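Local atomic coordinates of BH0493 protein (Bacillus halodurans C-125, PDB entry 2QEE), a protein that probably acts as a metal-dependent enzyme of the amidohydrolase superfamily, binding zinc in its active site. Residues F257-G262 with F298-L303; N307-V312 with T340-E345; F324-F329 with I352-D357. One frame throughout, in Å; residues are numbered along the deposited sequence.

Overall arrangement
The three contacts lie close together in what is probably a distorted (beta/alpha)8 barrel, as in other amidohydrolases. Contact 1 pairs strands 257-264 and 298-302, and closes before the others open. Contact 2 packs helix 308-317, which follows strand 298-302, on helix 333-347. Contact 3 joins the loops that flank helix 333-347, so the segments of contacts 2 and 3 alternate along the chain. Centres of contacts 1 and 3 lie about 10 Å apart, those of 2 and 3 about 13 Å, and those of 1 and 2 about 14 Å. Val300 of contact 1 and Arg343 of contact 2 both bond to the 324-329 loop of contact 3, which holds the zinc ligand Asp357.

Contact 1 of 3, residues F257-G262 with F298-L303; sequences FAMMIG and FLVTML
The Phe257 ring meets Phe298 at its edge, where CE1 of Phe298 lies near the ring plane, 4.1 Å from CD2 of Phe257. One face of the Phe257 ring carries CG of Met259 from its own strand, offset toward the rim. Met259 then bends at its last torsion (chi3 -75°), which brings CE to 3.8 Å from Val300 CG2 and 3.9 Å from Phe298 CD1. Further along the same face of the sheet, Ile261 and Met302 lie side by side, with Ile261 CG2 3.8 Å from Met302 CE. On the other face Thr301 CG2 rests against Met260 CG at 3.8 Å.

Between the two layers of side chains the backbones run parallel in register, joined by five N-H...O=C bonds, from Leu299 N to Phe257 O at one end to Leu303 N to Ile261 O (2.8 Å) at the other. Gly262 follows the last bridge with a positive phi (127°) at which a CB would press on the preceding carbonyl O; it would also strike CB of Leu303.

Strands 257-264 and 298-302 with helix 284-292 between them form a beta-alpha-beta crossover. Leu289 and Val286 of that helix cover the face bearing Met259, Ile261 and Phe298, while Met260, on the opposite face, lies close to the zinc ion. Strands 222-226 and 321-323 continue the sheet on either side.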
loop_
_atom_site.group_PDB
_atom_site.type_symbol
_atom_site.label_atom_id
_atom_site.label_comp_id
_atom_site.label_asym_id
_atom_site.label_seq_id
_atom_site.Cartn_x
_atom_site.Cartn_y
_atom_site.Cartn_z
ATOM N N PHE C 257 2.783 14.852 -23.835
ATOM C CA PHE C 257 2.892 15.718 -22.665
ATOM C C PHE C 257 3.202 14.837 -21.437
ATOM O O PHE C 257 2.397 13.945 -21.115
ATOM C CB PHE C 257 1.552 16.361 -22.487
ATOM C CG PHE C 257 1.491 17.375 -21.367
ATOM C CD1 PHE C 257 2.623 18.038 -20.929
ATOM C CD2 PHE C 257 0.264 17.653 -20.779
ATOM C CE1 PHE C 257 2.502 18.989 -19.887
ATOM C CE2 PHE C 257 0.155 18.606 -19.747
ATOM C CZ PHE C 257 1.295 19.237 -19.307
ATOM N N ALA C 258 4.329 15.083 -20.802
ATOM C CA ALA C 258 4.722 14.286 -19.646
ATOM C C ALA C 258 4.306 15.043 -18.404
ATOM O O ALA C 258 4.745 16.197 -18.189
ATOM C CB ALA C 258 6.211 14.040 -19.623
ATOM N N MET C 259 3.581 14.372 -17.523
ATOM C CA MET C 259 3.141 14.993 -16.287
ATOM C C MET C 259 3.698 14.179 -15.122
ATOM O O MET C 259 3.453 12.990 -15.054
ATOM C CB MET C 259 1.630 15.003 -16.201
ATOM C CG MET C 259 0.938 15.726 -17.366
ATOM S SD MET C 259 -0.840 15.873 -17.195
ATOM C CE MET C 259 -1.354 14.240 -17.569
ATOM N N MET C 260 4.457 14.832 -14.262
ATOM C CA MET C 260 5.034 14.195 -13.083
ATOM C C MET C 260 4.296 14.782 -11.882
ATOM O O MET C 260 4.542 15.930 -11.533
ATOM C CB MET C 260 6.531 14.483 -13.068
ATOM C CG MET C 260 7.151 13.993 -14.411
ATOM S SD MET C 260 8.944 14.070 -14.447
ATOM C CE MET C 260 9.405 15.319 -13.283
ATOM N N ILE C 261 3.381 14.000 -11.289
ATOM C CA ILE C 261 2.381 14.588 -10.433
ATOM C C ILE C 261 2.628 14.158 -8.967
ATOM O O ILE C 261 2.850 12.982 -8.698
ATOM C CB ILE C 261 0.990 14.119 -10.862
ATOM C CG1 ILE C 261 0.637 14.658 -12.274
ATOM C CG2 ILE C 261 -0.074 14.595 -9.817
ATOM C CD1 ILE C 261 -0.527 13.884 -12.972
ATOM N N GLY C 262 2.556 15.106 -8.025
ATOM C CA GLY C 262 2.498 14.722 -6.595
ATOM C C GLY C 262 3.544 15.403 -5.718
ATOM O O GLY C 262 3.564 15.167 -4.502
ATOM N N PHE C 298 0.041 11.093 -23.456
ATOM C CA PHE C 298 0.442 11.577 -22.166
ATOM C C PHE C 298 1.349 10.538 -21.501
ATOM O O PHE C 298 1.003 9.327 -21.475
ATOM C CB PHE C 298 -0.799 11.752 -21.286
ATOM C CG PHE C 298 -1.792 12.735 -21.843
ATOM C CD1 PHE C 298 -1.721 14.084 -21.424
ATOM C CD2 PHE C 298 -2.752 12.357 -22.787
ATOM C CE1 PHE C 298 -2.619 15.010 -21.943
ATOM C CE2 PHE C 298 -3.670 13.326 -23.304
ATOM C CZ PHE C 298 -3.568 14.635 -22.855
ATOM N N LEU C 299 2.491 11.002 -21.019
ATOM C CA LEU C 299 3.385 10.152 -20.220
ATOM C C LEU C 299 3.142 10.573 -18.787
ATOM O O LEU C 299 3.175 11.772 -18.501
ATOM C CB LEU C 299 4.834 10.427 -20.615
ATOM C CG LEU C 299 5.288 9.792 -21.939
ATOM C CD1 LEU C 299 6.507 10.648 -22.472
ATOM C CD2 LEU C 299 5.745 8.335 -21.707
ATOM N N VAL C 300 2.907 9.634 -17.864
ATOM C CA VAL C 300 2.648 10.049 -16.459
ATOM C C VAL C 300 3.433 9.195 -15.507
ATOM O O VAL C 300 3.518 7.971 -15.707
ATOM C CB VAL C 300 1.144 9.913 -16.142
ATOM C CG1 VAL C 300 0.788 10.280 -14.625
ATOM C CG2 VAL C 300 0.293 10.815 -17.063
ATOM N N THR C 301 4.010 9.842 -14.515
ATOM C CA THR C 301 4.556 9.178 -13.330
ATOM C C THR C 301 4.013 9.943 -12.111
ATOM O O THR C 301 3.789 11.174 -12.199
ATOM C CB THR C 301 6.101 9.103 -13.368
ATOM O OG1 THR C 301 6.575 8.092 -12.463
ATOM C CG2 THR C 301 6.815 10.447 -13.040
ATOM N N MET C 302 3.826 9.236 -10.985
ATOM C CA MET C 302 3.196 9.896 -9.821
ATOM C C MET C 302 4.036 9.660 -8.593
ATOM O O MET C 302 4.728 8.648 -8.493
ATOM C CB MET C 302 1.753 9.459 -9.571
ATOM C CG MET C 302 0.825 9.865 -10.736
ATOM S SD MET C 302 -0.882 9.511 -10.553
ATOM C CE MET C 302 -1.342 11.013 -9.546
ATOM N N LEU C 303 3.968 10.608 -7.665
ATOM C CA LEU C 303 4.942 10.554 -6.555
ATOM C C LEU C 303 4.454 9.788 -5.305
ATOM O O LEU C 303 5.293 9.313 -4.506
ATOM C CB LEU C 303 5.346 11.983 -6.151
ATOM C CG LEU C 303 6.562 12.149 -5.233
ATOM C CD1 LEU C 303 7.863 11.507 -5.725
ATOM C CD2 LEU C 303 6.798 13.721 -5.016
#

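Contact 2 of 3, residues N307-V312 with T340-E345; sequences NQHELV and TRMRME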
loop_
_atom_site.group_PDB
_atom_site.type_symbol
_atom_site.label_atom_id
_atom_site.label_comp_id
_atom_site.label_asym_id
_atom_site.label_seq_id
_atom_site.Cartn_x
_atom_site.Cartn_y
_atom_site.Cartn_z
ATOM N N ASN C 307 -1.045 6.488 -4.981
ATOM C CA ASN C 307 -1.583 6.655 -6.362
ATOM C C ASN C 307 -1.230 5.502 -7.335
ATOM O O ASN C 307 -1.714 5.487 -8.460
ATOM C CB ASN C 307 -1.068 7.981 -6.994
ATOM C CG ASN C 307 -1.861 9.211 -6.567
ATOM O OD1 ASN C 307 -1.246 10.221 -6.193
ATOM N ND2 ASN C 307 -3.196 9.175 -6.660
ATOM N N GLN C 308 -0.312 4.624 -6.944
ATOM C CA GLN C 308 0.331 3.766 -7.982
ATOM C C GLN C 308 -0.637 2.763 -8.511
ATOM O O GLN C 308 -0.726 2.581 -9.724
ATOM C CB GLN C 308 1.585 3.035 -7.417
ATOM C CG GLN C 308 2.683 4.040 -6.908
ATOM C CD GLN C 308 3.025 5.101 -8.036
ATOM O OE1 GLN C 308 3.021 4.784 -9.222
ATOM N NE2 GLN C 308 3.318 6.345 -7.644
ATOM N N HIS C 309 -1.411 2.097 -7.630
ATOM C CA HIS C 309 -2.290 1.055 -8.163
ATOM C C HIS C 309 -3.328 1.658 -9.124
ATOM O O HIS C 309 -3.600 1.142 -10.221
ATOM C CB HIS C 309 -2.969 0.313 -7.004
ATOM C CG HIS C 309 -3.985 -0.681 -7.472
ATOM N ND1 HIS C 309 -5.300 -0.341 -7.633
ATOM C CD2 HIS C 309 -3.870 -1.970 -7.870
ATOM C CE1 HIS C 309 -5.973 -1.381 -8.081
ATOM N NE2 HIS C 309 -5.133 -2.388 -8.233
ATOM N N GLU C 310 -3.975 2.753 -8.689
ATOM C CA GLU C 310 -5.054 3.357 -9.498
ATOM C C GLU C 310 -4.487 3.972 -10.788
ATOM O O GLU C 310 -5.162 3.994 -11.812
ATOM C CB GLU C 310 -5.898 4.314 -8.666
ATOM C CG GLU C 310 -5.139 5.515 -8.162
ATOM C CD GLU C 310 -5.911 6.346 -7.118
ATOM O OE1 GLU C 310 -7.016 5.941 -6.695
ATOM O OE2 GLU C 310 -5.342 7.383 -6.685
ATOM N N LEU C 311 -3.237 4.454 -10.737
ATOM C CA LEU C 311 -2.580 4.852 -12.002
ATOM C C LEU C 311 -2.473 3.669 -13.023
ATOM O O LEU C 311 -2.742 3.842 -14.237
ATOM C CB LEU C 311 -1.192 5.421 -11.705
ATOM C CG LEU C 311 -0.354 5.824 -12.930
ATOM C CD1 LEU C 311 -1.078 6.991 -13.686
ATOM C CD2 LEU C 311 1.033 6.181 -12.510
ATOM N N VAL C 312 -2.095 2.485 -12.531
ATOM C CA VAL C 312 -2.108 1.271 -13.395
ATOM C C VAL C 312 -3.487 1.016 -13.921
ATOM O O VAL C 312 -3.660 0.765 -15.163
ATOM C CB VAL C 312 -1.656 0.051 -12.602
ATOM C CG1 VAL C 312 -1.734 -1.213 -13.478
ATOM C CG2 VAL C 312 -0.240 0.314 -12.115
ATOM N N THR C 340 6.285 -2.567 -9.945
ATOM C CA THR C 340 6.599 -3.318 -11.158
ATOM C C THR C 340 5.681 -4.558 -11.266
ATOM O O THR C 340 5.214 -4.888 -12.338
ATOM C CB THR C 340 8.123 -3.632 -11.217
ATOM O OG1 THR C 340 8.855 -2.374 -11.182
ATOM C CG2 THR C 340 8.514 -4.374 -12.496
ATOM N N ARG C 341 5.426 -5.215 -10.136
ATOM C CA ARG C 341 4.546 -6.376 -10.128
ATOM C C ARG C 341 3.107 -5.982 -10.459
ATOM O O ARG C 341 2.455 -6.637 -11.278
ATOM C CB ARG C 341 4.643 -7.106 -8.760
ATOM C CG ARG C 341 6.005 -7.807 -8.629
ATOM C CD ARG C 341 6.232 -8.457 -7.300
ATOM N NE ARG C 341 7.555 -9.118 -7.318
ATOM C CZ ARG C 341 7.759 -10.359 -7.819
ATOM N NH1 ARG C 341 6.720 -11.112 -8.273
ATOM N NH2 ARG C 341 8.975 -10.851 -7.843
ATOM N N MET C 342 2.582 -4.941 -9.817
ATOM C CA MET C 342 1.219 -4.462 -10.098
ATOM C C MET C 342 1.084 -4.084 -11.575
ATOM O O MET C 342 0.133 -4.474 -12.246
ATOM C CB MET C 342 0.805 -3.245 -9.230
ATOM C CG MET C 342 0.660 -3.603 -7.716
ATOM S SD MET C 342 -0.048 -2.190 -6.852
ATOM C CE MET C 342 1.277 -0.957 -6.851
ATOM N N ARG C 343 2.111 -3.395 -12.060
ATOM C CA ARG C 343 2.095 -2.952 -13.448
ATOM C C ARG C 343 2.088 -4.160 -14.413
ATOM O O ARG C 343 1.303 -4.203 -15.342
ATOM C CB ARG C 343 3.301 -2.056 -13.714
ATOM C CG ARG C 343 3.100 -0.685 -13.051
ATOM C CD ARG C 343 4.400 0.071 -13.050
ATOM N NE ARG C 343 4.148 1.454 -12.646
ATOM C CZ ARG C 343 5.086 2.404 -12.793
ATOM N NH1 ARG C 343 6.275 2.083 -13.272
ATOM N NH2 ARG C 343 4.813 3.702 -12.529
ATOM N N MET C 344 2.967 -5.117 -14.205
ATOM C CA MET C 344 3.061 -6.242 -15.121
ATOM C C MET C 344 1.801 -7.069 -14.999
ATOM O O MET C 344 1.332 -7.602 -15.982
ATOM C CB MET C 344 4.280 -7.082 -14.822
ATOM C CG MET C 344 4.584 -8.071 -16.035
ATOM S SD MET C 344 6.235 -8.742 -15.961
ATOM C CE MET C 344 7.188 -7.287 -16.476
ATOM N N GLU C 345 1.291 -7.246 -13.784
ATOM C CA GLU C 345 0.054 -8.097 -13.645
ATOM C C GLU C 345 -1.144 -7.534 -14.418
ATOM O O GLU C 345 -1.921 -8.287 -14.975
ATOM C CB GLU C 345 -0.295 -8.318 -12.128
ATOM C CG GLU C 345 0.809 -9.280 -11.534
ATOM C CD GLU C 345 0.854 -9.373 -10.013
ATOM O OE1 GLU C 345 -0.064 -8.857 -9.301
ATOM O OE2 GLU C 345 1.871 -10.002 -9.571
HETATM O O HOH W 1 2.095 2.911 -11.004
#
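Met342 and Arg343 carry the second helix's side of the contact, and Met342 comes first, with its sulfur set against His309. SD lies 3.8 Å from His309 CB and, in the plane of the imidazole, at the ring's edge near CD2, a Met-aromatic contact with the two side chains crossing at about a right angle. A bend at chi3 (-71°) turns CE back to 4.0 Å from Gln308 CB. The backbone of Met342 also touches the first helix, its O facing Val312 CG1.

One residue on, Arg343 starts with CG anti to its own carbonyl carbon (chi1 -73°), and this puts CG 3.6 Å from Val312 CG2. From there the chain runs extended to NE, which donates to water 1 at 3.0 Å, in the guanidinium plane. The same water gives its protons to Gln308, one to OE1 at 2.7 Å and one to the backbone O at 3.1 Å. The Gln308 amide is held at its other end too, since NE2 bonds to the carbonyls of Met302 and Ser304. His309 NE2 reaches Phe329 O of the second subunit.

No direct hydrogen bond joins 307-312 to 340-345; apolar packing, the sulfur-aromatic contact and a water do. Two of the partners of the buried arginine are neutral oxygens, water 1 at NE and Gly325 O at NH2, and its charge would probably polarise that water and strengthen its bonds to Gln308.

Contact 3 of 3, residues F324-F329 with I352-D357; sequences FGCWWF and IPQHSD. With ZN (zinc ion), chain T.
Phe324 and His355 both hold CG between the backbone N and the carbonyl carbon (chi1 71° and 65°), the crowded position, and their rings meet edge to face. CE1 of Phe324 lies over one face of the imidazole, toward its rim, and CD1 is 3.5 Å from His355 ND1; water 2 lies over the centre of the opposite face. At the imidazole's rim, ND1 comes within 3.3 Å of Gly325 CA, which leaves no room for a side chain at Gly325. NE2 of the same ring donates to Asp357 OD2 at 3.2 Å, meeting that oxygen from above the carboxylate plane.

Two hydrogen bonds join the loops, Gly325 N to Ile352 O at 2.8 Å and Cys326 N to Gln354 OE1 at 2.9 Å. A bend at chi2 (61°) turns CD of Gln354 back toward the 324-329 loop, and OE1 also accepts from His355 N within its own loop, while NE2 bonds to Ser371 OG. An alanine at Gln354 would probably leave both backbone N-H groups without this acceptor and Ser371 without its amide mate, letting the backbone beside His355 shift.

Asp357 divides its carboxylate: OD1 binds the zinc ion at 2.1 Å together with His28 and His30, and OD2 accepts from His355 and from water 4, which also takes the Trp328 N-H. Trp327 NE1 donates to the zinc-bound water 3. The second-shell His355 would therefore be expected to help hold the carboxylate's rotation, along with the zinc ion and water 4, and the Trp327 N-H is likely to help orient the water on the metal.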
loop_
_atom_site.group_PDB
_atom_site.type_symbol
_atom_site.label_atom_id
_atom_site.label_comp_id
_atom_site.label_asym_id
_atom_site.label_seq_id
_atom_site.Cartn_x
_atom_site.Cartn_y
_atom_site.Cartn_z
ATOM N N PHE C 324 5.320 5.598 -16.627
ATOM C CA PHE C 324 6.755 5.362 -16.632
ATOM C C PHE C 324 7.344 5.510 -15.244
ATOM O O PHE C 324 6.907 6.437 -14.484
ATOM C CB PHE C 324 7.492 6.276 -17.625
ATOM C CG PHE C 324 7.545 7.732 -17.207
ATOM C CD1 PHE C 324 8.668 8.259 -16.528
ATOM C CD2 PHE C 324 6.479 8.580 -17.526
ATOM C CE1 PHE C 324 8.724 9.625 -16.175
ATOM C CE2 PHE C 324 6.525 9.971 -17.186
ATOM C CZ PHE C 324 7.690 10.466 -16.491
ATOM N N GLY C 325 8.220 4.577 -14.903
ATOM C CA GLY C 325 9.234 4.770 -13.867
ATOM C C GLY C 325 8.682 4.765 -12.436
ATOM O O GLY C 325 7.479 4.757 -12.170
ATOM N N CYS C 326 9.641 4.776 -11.522
ATOM C CA CYS C 326 9.355 4.847 -10.129
ATOM C C CYS C 326 10.086 6.055 -9.649
ATOM O O CYS C 326 11.272 5.998 -9.395
ATOM C CB CYS C 326 9.915 3.573 -9.467
ATOM S SG CYS C 326 9.247 2.034 -10.151
ATOM N N TRP C 327 9.341 7.146 -9.526
ATOM C CA TRP C 327 9.923 8.455 -9.377
ATOM C C TRP C 327 10.274 8.753 -7.920
ATOM O O TRP C 327 9.380 8.686 -7.051
ATOM C CB TRP C 327 8.825 9.438 -9.868
ATOM C CG TRP C 327 9.195 10.882 -9.927
ATOM C CD1 TRP C 327 10.428 11.408 -10.181
ATOM C CD2 TRP C 327 8.302 12.002 -9.747
ATOM N NE1 TRP C 327 10.363 12.791 -10.141
ATOM C CE2 TRP C 327 9.079 13.180 -9.887
ATOM C CE3 TRP C 327 6.928 12.119 -9.505
ATOM C CZ2 TRP C 327 8.524 14.474 -9.771
ATOM C CZ3 TRP C 327 6.379 13.413 -9.403
ATOM C CH2 TRP C 327 7.175 14.556 -9.526
ATOM N N TRP C 328 11.539 9.103 -7.694
ATOM C CA TRP C 328 12.005 9.839 -6.494
ATOM C C TRP C 328 11.701 9.042 -5.202
ATOM O O TRP C 328 12.355 8.036 -4.898
ATOM C CB TRP C 328 11.297 11.199 -6.491
ATOM C CG TRP C 328 11.815 12.258 -5.623
ATOM C CD1 TRP C 328 12.767 12.182 -4.628
ATOM C CD2 TRP C 328 11.425 13.635 -5.715
ATOM N NE1 TRP C 328 12.973 13.463 -4.090
ATOM C CE2 TRP C 328 12.161 14.349 -4.751
ATOM C CE3 TRP C 328 10.510 14.319 -6.520
ATOM C CZ2 TRP C 328 11.997 15.728 -4.562
ATOM C CZ3 TRP C 328 10.362 15.693 -6.346
ATOM C CH2 TRP C 328 11.109 16.376 -5.371
ATOM N N PHE C 329 10.653 9.410 -4.482
ATOM C CA PHE C 329 10.330 8.695 -3.205
ATOM C C PHE C 329 9.754 7.275 -3.450
ATOM O O PHE C 329 9.659 6.462 -2.540
ATOM C CB PHE C 329 9.393 9.505 -2.337
ATOM C CG PHE C 329 9.923 10.868 -2.027
ATOM C CD1 PHE C 329 11.167 11.035 -1.463
ATOM C CD2 PHE C 329 9.136 11.996 -2.315
ATOM C CE1 PHE C 329 11.627 12.317 -1.202
ATOM C CE2 PHE C 329 9.590 13.258 -2.063
ATOM C CZ PHE C 329 10.809 13.431 -1.521
ATOM N N ILE C 352 6.550 1.440 -19.207
ATOM C CA ILE C 352 7.987 1.694 -19.087
ATOM C C ILE C 352 8.340 1.562 -17.595
ATOM O O ILE C 352 7.993 2.433 -16.755
ATOM C CB ILE C 352 8.360 3.108 -19.632
ATOM C CG1 ILE C 352 7.966 3.222 -21.133
ATOM C CG2 ILE C 352 9.840 3.464 -19.335
ATOM C CD1 ILE C 352 7.934 4.713 -21.579
ATOM N N PRO C 353 8.975 0.452 -17.235
ATOM C CA PRO C 353 9.199 0.228 -15.762
ATOM C C PRO C 353 10.080 1.239 -15.041
ATOM O O PRO C 353 9.879 1.480 -13.842
ATOM C CB PRO C 353 9.864 -1.160 -15.683
ATOM C CG PRO C 353 10.365 -1.439 -17.097
ATOM C CD PRO C 353 9.381 -0.717 -18.052
ATOM N N GLN C 354 11.073 1.850 -15.694
ATOM C CA GLN C 354 11.983 2.665 -14.902
ATOM C C GLN C 354 12.630 3.789 -15.729
ATOM O O GLN C 354 12.727 3.667 -16.968
ATOM C CB GLN C 354 13.065 1.817 -14.252
ATOM C CG GLN C 354 13.997 2.541 -13.286
ATOM C CD GLN C 354 13.225 3.150 -12.098
ATOM O OE1 GLN C 354 12.351 4.006 -12.301
ATOM N NE2 GLN C 354 13.571 2.725 -10.860
ATOM N N HIS C 355 13.037 4.829 -15.006
ATOM C CA HIS C 355 13.925 5.877 -15.505
ATOM C C HIS C 355 14.855 6.187 -14.338
ATOM O O HIS C 355 14.522 5.852 -13.209
ATOM C CB HIS C 355 13.158 7.122 -15.950
ATOM C CG HIS C 355 12.433 7.855 -14.854
ATOM N ND1 HIS C 355 11.252 7.387 -14.309
ATOM C CD2 HIS C 355 12.716 9.007 -14.199
ATOM C CE1 HIS C 355 10.832 8.224 -13.373
ATOM N NE2 HIS C 355 11.698 9.222 -13.287
ATOM N N SER C 356 15.979 6.865 -14.584
ATOM C CA SER C 356 16.918 7.130 -13.484
ATOM C C SER C 356 16.666 8.434 -12.763
ATOM O O SER C 356 16.989 8.565 -11.563
ATOM C CB SER C 356 18.379 7.100 -13.958
ATOM O OG SER C 356 18.682 8.264 -14.750
ATOM N N ASP C 357 16.178 9.427 -13.504
ATOM C CA ASP C 357 16.149 10.794 -12.997
ATOM C C ASP C 357 17.567 11.228 -12.509
ATOM O O ASP C 357 17.683 11.994 -11.558
ATOM C CB ASP C 357 15.218 10.841 -11.801
ATOM C CG ASP C 357 14.294 11.897 -11.911
ATOM O OD1 ASP C 357 14.786 12.996 -12.229
ATOM O OD2 ASP C 357 13.099 11.602 -11.758
HETATM ZN ZN ZN T . 13.390 14.560 -12.701
HETATM O O HOH W 2 13.097 7.039 -11.119
HETATM O O HOH W 3 12.070 15.053 -11.582
HETATM O O HOH W 4 13.291 9.226 -9.735
#